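Local coordinates for protein restriction endonuclease LpnPI (PDB 4RZL) that probably cleaves DNA in response to cytosine modification, this chain being its N-terminal DNA recognition domain, at residues N209-N212 / P213-Q216; N109-L112 / K113-D117. All coordinates share one frame; numbering follows the deposited sequence.

Contact 1. Residues N209-N212 / P213-Q216; sequences NSLN and PFYQ
Different first torsions send the rings of F214 and Y215 along L211 on separate courses. In F214, CG lies opposite the backbone N and beside the carbonyl carbon (chi1 169°), which brings F214 CG to 4.1 Å from L211 CD2. The same methyl is 3.9 Å from F214 CB. In Y215 the ring swings instead beside its own N (chi1 -68°) and reaches back over the preceding turn, where Y215 CE2 comes to 3.9 Å from L211 CB and Y215 CD2 to 3.3 Å from the carbonyl O of L211. The two rings also meet each other: F214 CD2 sits 3.8 Å above the plane of the tyrosine ring, near its rim. L211 thus has one aromatic neighbour at its branch end and the other at its base.

The carbonyl oxygen L211 O accepts one good bond, from Y215 N at 3.0 Å, and a weak one from F214 N at 2.8 Å, whose N-H is bent. One residue on, Q216 N reaches N212 O at 2.8 Å, and the i to i+4 pattern is under way. P213 falls within this first turn, where its lack of an amide hydrogen costs no helical bond.

Outside the turn, the Y215 hydroxyl bonds to Q207, linking the helix to the loop just before it, while S210 OG bonds within that loop to D208 and also to the backbone of S194. W197 of helix 195-199 touches S210, L211 and Y215, and P131 packs on L211 and F214. With L211 at the N-cap position, its backbone carbonyl opening the bond series and a proline in the first turn, this is a helix N-terminus: the start of helix 212-220, folded against the body of the recognition domain.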
ATOM      1  N   ASN A 209       2.051   6.116 -19.222  1.00 24.50           N
ATOM      2  CA  ASN A 209       0.650   6.258 -18.862  1.00 31.42           C
ATOM      3  C   ASN A 209       0.145   5.258 -17.820  1.00 21.57           C
ATOM      4  O   ASN A 209      -1.061   5.182 -17.606  1.00 19.74           O
ATOM      5  CB  ASN A 209      -0.219   6.113 -20.118  1.00 28.20           C
ATOM      6  CG  ASN A 209      -0.265   7.375 -20.957  1.00 51.16           C
ATOM      7  OD1 ASN A 209       0.461   8.336 -20.698  1.00 51.20           O
ATOM      8  ND2 ASN A 209      -1.116   7.372 -21.984  1.00 50.67           N
ATOM      9  N   SER A 210       1.044   4.475 -17.219  1.00 22.47           N
ATOM     10  CA  SER A 210       0.656   3.441 -16.244  1.00 21.43           C
ATOM     11  C   SER A 210      -0.259   3.993 -15.148  1.00 16.05           C
ATOM     12  O   SER A 210      -1.245   3.369 -14.769  1.00 15.71           O
ATOM     13  CB  SER A 210       1.886   2.817 -15.575  1.00 17.74           C
ATOM     14  OG  SER A 210       2.609   2.013 -16.466  1.00 25.55           O
ATOM     15  N   LEU A 211       0.067   5.175 -14.645  1.00 17.35           N
ATOM     16  CA  LEU A 211      -0.686   5.718 -13.527  1.00 18.26           C
ATOM     17  C   LEU A 211      -1.678   6.791 -13.910  1.00 18.67           C
ATOM     18  O   LEU A 211      -2.100   7.567 -13.058  1.00 17.58           O
ATOM     19  CB  LEU A 211       0.267   6.275 -12.470  1.00 18.33           C
ATOM     20  CG  LEU A 211       0.352   5.258 -11.329  1.00 25.11           C
ATOM     21  CD1 LEU A 211       1.171   4.046 -11.755  1.00 22.04           C
ATOM     22  CD2 LEU A 211       0.895   5.881 -10.064  1.00 20.35           C
ATOM     23  N   ASN A 212      -2.101   6.800 -15.171  1.00 16.32           N
ATOM     24  CA  ASN A 212      -3.100   7.775 -15.595  1.00 16.64           C
ATOM     25  C   ASN A 212      -4.382   7.774 -14.733  1.00 15.26           C
ATOM     26  O   ASN A 212      -4.902   8.841 -14.427  1.00 18.51           O
ATOM     27  CB  ASN A 212      -3.435   7.576 -17.076  1.00 17.56           C
ATOM     28  CG  ASN A 212      -2.525   8.401 -17.990  1.00 22.75           C
ATOM     29  OD1 ASN A 212      -1.481   8.912 -17.560  1.00 25.29           O
ATOM     30  ND2 ASN A 212      -2.910   8.523 -19.250  1.00 29.24           N
ATOM     31  N   PRO A 213      -4.884   6.594 -14.318  1.00 16.91           N
ATOM     32  CA  PRO A 213      -6.046   6.687 -13.416  1.00 13.63           C
ATOM     33  C   PRO A 213      -5.720   7.322 -12.060  1.00 14.90           C
ATOM     34  O   PRO A 213      -6.606   7.877 -11.413  1.00 12.05           O
ATOM     35  CB  PRO A 213      -6.475   5.228 -13.243  1.00 15.32           C
ATOM     36  CG  PRO A 213      -6.019   4.568 -14.519  1.00 12.98           C
ATOM     37  CD  PRO A 213      -4.694   5.220 -14.821  1.00 12.27           C
ATOM     38  N   PHE A 214      -4.467   7.246 -11.636  1.00 11.66           N
ATOM     39  CA  PHE A 214      -4.070   7.918 -10.404  1.00 14.00           C
ATOM     40  C   PHE A 214      -4.085   9.424 -10.636  1.00 14.62           C
ATOM     41  O   PHE A 214      -4.638  10.181  -9.841  1.00 12.84           O
ATOM     42  CB  PHE A 214      -2.685   7.464  -9.928  1.00 11.74           C
ATOM     43  CG  PHE A 214      -2.123   8.319  -8.823  1.00 15.10           C
ATOM     44  CD1 PHE A 214      -2.586   8.183  -7.523  1.00 15.23           C
ATOM     45  CD2 PHE A 214      -1.154   9.275  -9.090  1.00 16.66           C
ATOM     46  CE1 PHE A 214      -2.081   8.974  -6.506  1.00 13.93           C
ATOM     47  CE2 PHE A 214      -0.641  10.069  -8.077  1.00 16.92           C
ATOM     48  CZ  PHE A 214      -1.105   9.923  -6.787  1.00 15.03           C
ATOM     49  N   TYR A 215      -3.477   9.859 -11.734  1.00 13.60           N
ATOM     50  CA  TYR A 215      -3.405  11.296 -12.025  1.00 13.78           C
ATOM     51  C   TYR A 215      -4.784  11.883 -12.287  1.00 13.35           C
ATOM     52  O   TYR A 215      -5.046  13.030 -11.963  1.00 16.45           O
ATOM     53  CB  TYR A 215      -2.468  11.546 -13.203  1.00 15.85           C
ATOM     54  CG  TYR A 215      -1.037  11.246 -12.835  1.00 20.58           C
ATOM     55  CD1 TYR A 215      -0.440  11.889 -11.753  1.00 24.69           C
ATOM     56  CD2 TYR A 215      -0.293  10.307 -13.534  1.00 21.55           C
ATOM     57  CE1 TYR A 215       0.858  11.618 -11.391  1.00 30.56           C
ATOM     58  CE2 TYR A 215       1.014  10.031 -13.183  1.00 19.21           C
ATOM     59  CZ  TYR A 215       1.585  10.692 -12.112  1.00 28.67           C
ATOM     60  OH  TYR A 215       2.890  10.425 -11.743  1.00 36.02           O
ATOM     61  N   GLN A 216      -5.673  11.073 -12.845  1.00 13.11           N
ATOM     62  CA  GLN A 216      -7.058  11.465 -12.996  1.00 19.48           C
ATOM     63  C   GLN A 216      -7.692  11.691 -11.617  1.00 18.98           C
ATOM     64  O   GLN A 216      -8.357  12.707 -11.394  1.00 14.91           O
ATOM     65  CB  GLN A 216      -7.824  10.409 -13.798  1.00 16.21           C
ATOM     66  CG  GLN A 216      -9.231  10.830 -14.216  1.00 18.42           C
ATOM     67  CD  GLN A 216     -10.247  10.757 -13.104  1.00 28.52           C
ATOM     68  OE1 GLN A 216     -10.973  11.725 -12.846  1.00 37.07           O
ATOM     69  NE2 GLN A 216     -10.321   9.608 -12.444  1.00 34.52           N
TER

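Contact 2. Residues N109-L112 / K113-D117; sequences NATL and KMLFD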
ATOM      1  N   ASN A 109       1.199   6.258  10.981  1.00 12.27           N
ATOM      2  CA  ASN A 109      -0.041   6.889  11.418  1.00 16.54           C
ATOM      3  C   ASN A 109      -0.058   8.387  11.179  1.00 13.56           C
ATOM      4  O   ASN A 109      -1.063   8.925  10.720  1.00 15.22           O
ATOM      5  CB  ASN A 109      -0.290   6.593  12.896  1.00 15.70           C
ATOM      6  CG  ASN A 109      -0.882   5.229  13.110  1.00 16.55           C
ATOM      7  OD1 ASN A 109      -1.346   4.595  12.164  1.00 17.71           O
ATOM      8  ND2 ASN A 109      -0.864   4.758  14.349  1.00 13.42           N
ATOM      9  N   ALA A 110       1.054   9.067  11.458  1.00  9.20           N
ATOM     10  CA  ALA A 110       1.117  10.502  11.188  1.00 15.74           C
ATOM     11  C   ALA A 110       0.919  10.768   9.683  1.00 17.99           C
ATOM     12  O   ALA A 110       0.259  11.723   9.277  1.00 18.72           O
ATOM     13  CB  ALA A 110       2.454  11.076  11.668  1.00 15.14           C
ATOM     14  N   THR A 111       1.480   9.901   8.852  1.00 18.66           N
ATOM     15  CA  THR A 111       1.382  10.092   7.411  1.00 15.49           C
ATOM     16  C   THR A 111      -0.034   9.780   6.925  1.00 14.03           C
ATOM     17  O   THR A 111      -0.570  10.512   6.075  1.00 17.04           O
ATOM     18  CB  THR A 111       2.401   9.225   6.655  1.00 18.62           C
ATOM     19  OG1 THR A 111       3.717   9.527   7.131  1.00 21.40           O
ATOM     20  CG2 THR A 111       2.336   9.500   5.158  1.00 22.42           C
ATOM     21  N   LEU A 112      -0.636   8.714   7.470  1.00 16.60           N
ATOM     22  CA  LEU A 112      -2.030   8.381   7.167  1.00 15.65           C
ATOM     23  C   LEU A 112      -2.914   9.583   7.456  1.00 15.13           C
ATOM     24  O   LEU A 112      -3.744   9.959   6.633  1.00 13.96           O
ATOM     25  CB  LEU A 112      -2.520   7.168   7.960  1.00 12.93           C
ATOM     26  CG  LEU A 112      -2.031   5.779   7.538  1.00 19.20           C
ATOM     27  CD1 LEU A 112      -2.496   4.702   8.522  1.00 11.01           C
ATOM     28  CD2 LEU A 112      -2.513   5.445   6.159  1.00 12.89           C
ATOM     29  N   LYS A 113      -2.719  10.217   8.607  1.00 16.54           N
ATOM     30  CA  LYS A 113      -3.548  11.374   8.933  1.00 17.52           C
ATOM     31  C   LYS A 113      -3.380  12.483   7.887  1.00 15.41           C
ATOM     32  O   LYS A 113      -4.356  13.090   7.433  1.00 13.78           O
ATOM     33  CB  LYS A 113      -3.223  11.910  10.333  1.00 15.99           C
ATOM     34  CG  LYS A 113      -4.074  13.133  10.690  1.00 20.69           C
ATOM     35  CD  LYS A 113      -3.703  13.760  12.035  1.00 27.53           C
ATOM     36  CE  LYS A 113      -4.449  15.084  12.263  1.00 31.23           C
ATOM     37  NZ  LYS A 113      -5.912  14.942  11.934  1.00 41.18           N
ATOM     38  N   MET A 114      -2.141  12.742   7.491  1.00 13.29           N
ATOM     39  CA  MET A 114      -1.871  13.773   6.484  1.00 22.21           C
ATOM     40  C   MET A 114      -2.521  13.460   5.141  1.00 14.00           C
ATOM     41  O   MET A 114      -3.109  14.341   4.513  1.00 19.00           O
ATOM     42  CB  MET A 114      -0.367  13.946   6.285  1.00 16.61           C
ATOM     43  CG  MET A 114       0.316  14.687   7.423  1.00 39.87           C
ATOM     44  SD  MET A 114       2.088  14.745   7.153  1.00 61.91           S
ATOM     45  CE  MET A 114       2.122  15.186   5.410  1.00 42.72           C
ATOM     46  N   LEU A 115      -2.416  12.200   4.725  1.00 13.81           N
ATOM     47  CA  LEU A 115      -2.937  11.757   3.438  1.00 16.20           C
ATOM     48  C   LEU A 115      -4.457  11.850   3.375  1.00 17.46           C
ATOM     49  O   LEU A 115      -5.008  12.313   2.377  1.00 15.93           O
ATOM     50  CB  LEU A 115      -2.509  10.324   3.154  1.00 13.87           C
ATOM     51  CG  LEU A 115      -1.031  10.049   2.959  1.00 16.08           C
ATOM     52  CD1 LEU A 115      -0.859   8.567   2.686  1.00 19.23           C
ATOM     53  CD2 LEU A 115      -0.506  10.859   1.822  1.00 18.26           C
ATOM     54  N   PHE A 116      -5.143  11.424   4.433  1.00 13.21           N
ATOM     55  CA  PHE A 116      -6.604  11.509   4.413  1.00 13.41           C
ATOM     56  C   PHE A 116      -7.094  12.964   4.567  1.00 18.79           C
ATOM     57  O   PHE A 116      -8.044  13.374   3.888  1.00 18.15           O
ATOM     58  CB  PHE A 116      -7.207  10.595   5.489  1.00 17.30           C
ATOM     59  CG  PHE A 116      -7.228   9.147   5.081  1.00 13.81           C
ATOM     60  CD1 PHE A 116      -6.062   8.382   5.134  1.00 10.12           C
ATOM     61  CD2 PHE A 116      -8.390   8.570   4.584  1.00 12.86           C
ATOM     62  CE1 PHE A 116      -6.067   7.048   4.728  1.00 12.95           C
ATOM     63  CE2 PHE A 116      -8.404   7.234   4.170  1.00 14.84           C
ATOM     64  CZ  PHE A 116      -7.237   6.472   4.249  1.00 13.94           C
ATOM     65  N   ASP A 117      -6.417  13.758   5.394  1.00 14.63           N
ATOM     66  CA  ASP A 117      -6.785  15.173   5.535  1.00 16.28           C
ATOM     67  C   ASP A 117      -6.604  15.933   4.209  1.00 19.11           C
ATOM     68  O   ASP A 117      -7.430  16.753   3.844  1.00 19.70           O
ATOM     69  CB  ASP A 117      -5.971  15.844   6.653  1.00 16.36           C
ATOM     70  CG  ASP A 117      -6.371  15.345   8.054  1.00 28.37           C
ATOM     71  OD1 ASP A 117      -7.399  14.643   8.169  1.00 23.34           O
ATOM     72  OD2 ASP A 117      -5.678  15.678   9.041  1.00 22.89           O
TER
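L112 and F116, one helical turn apart, run side by side and point the same way, their nearest side-chain atoms being L112 CD2 and F116 CE1 at 4.2 Å. The phenylalanine ring also turns its edge to the backbone: the carbonyl oxygen of L112 lies in the ring plane, 3.2 Å from F116 CD1. That same oxygen accepts the amide of F116, with F116 N at 3.0 Å and the N-H almost straight (169°). T111 and L115 form a second i, i+4 pair, also side by side. T111 turns its methyl, not its hydroxyl, along L115, and CG2 meets L115 CG at 4.1 Å; this follows from a chi1 of -57°, which sets CG2 opposite the backbone N and OG1 beside it. L115 N closes on T111 O at 2.8 Å.

On another side of the helix the K113 chain runs extended until a bend at its last torsion, and NZ forms a salt bridge with D117 OD2 at 3.0 Å, taking the lone pair on the side of the other carboxylate oxygen.

Farther out, the T111 hydroxyl bonds back to the carbonyl of Q107, and the buried amide of N109 is held by I101 and N180. The ring of F185, on strand 176-187, meets F116 edge-to-face and also touches L112, while I66 of strand 65-70 lies against T111 and L115. The two i, i+4 pairs, turned to strands 176-187 and 65-70, with an i, i+4 salt bridge elsewhere, mark helix 108-119 as an amphipathic helix laid on the curved mixed sheet of this SRA-type domain.

Coming from the N terminus, the chain passes strand 87-91 and then makes contact 2 within helix 108-119; only after strands 132-137 to 176-187 and helix 195-199 does it reach contact 1. Contact 2 spans about two turns of its helix and contact 1 the first turn of its own, both local, so they stand in series and neither nest nor cross. Their centres are 22 Å apart and their nearest atoms about 9 Å. The loop before strand 132-137 offers P130 to L115 and P131 to L211 and F214. Contact 2 lies against strands 65-70 and 176-187, whereas contact 1 packs on the loops at the ends of the sheet strands and on helix 195-199.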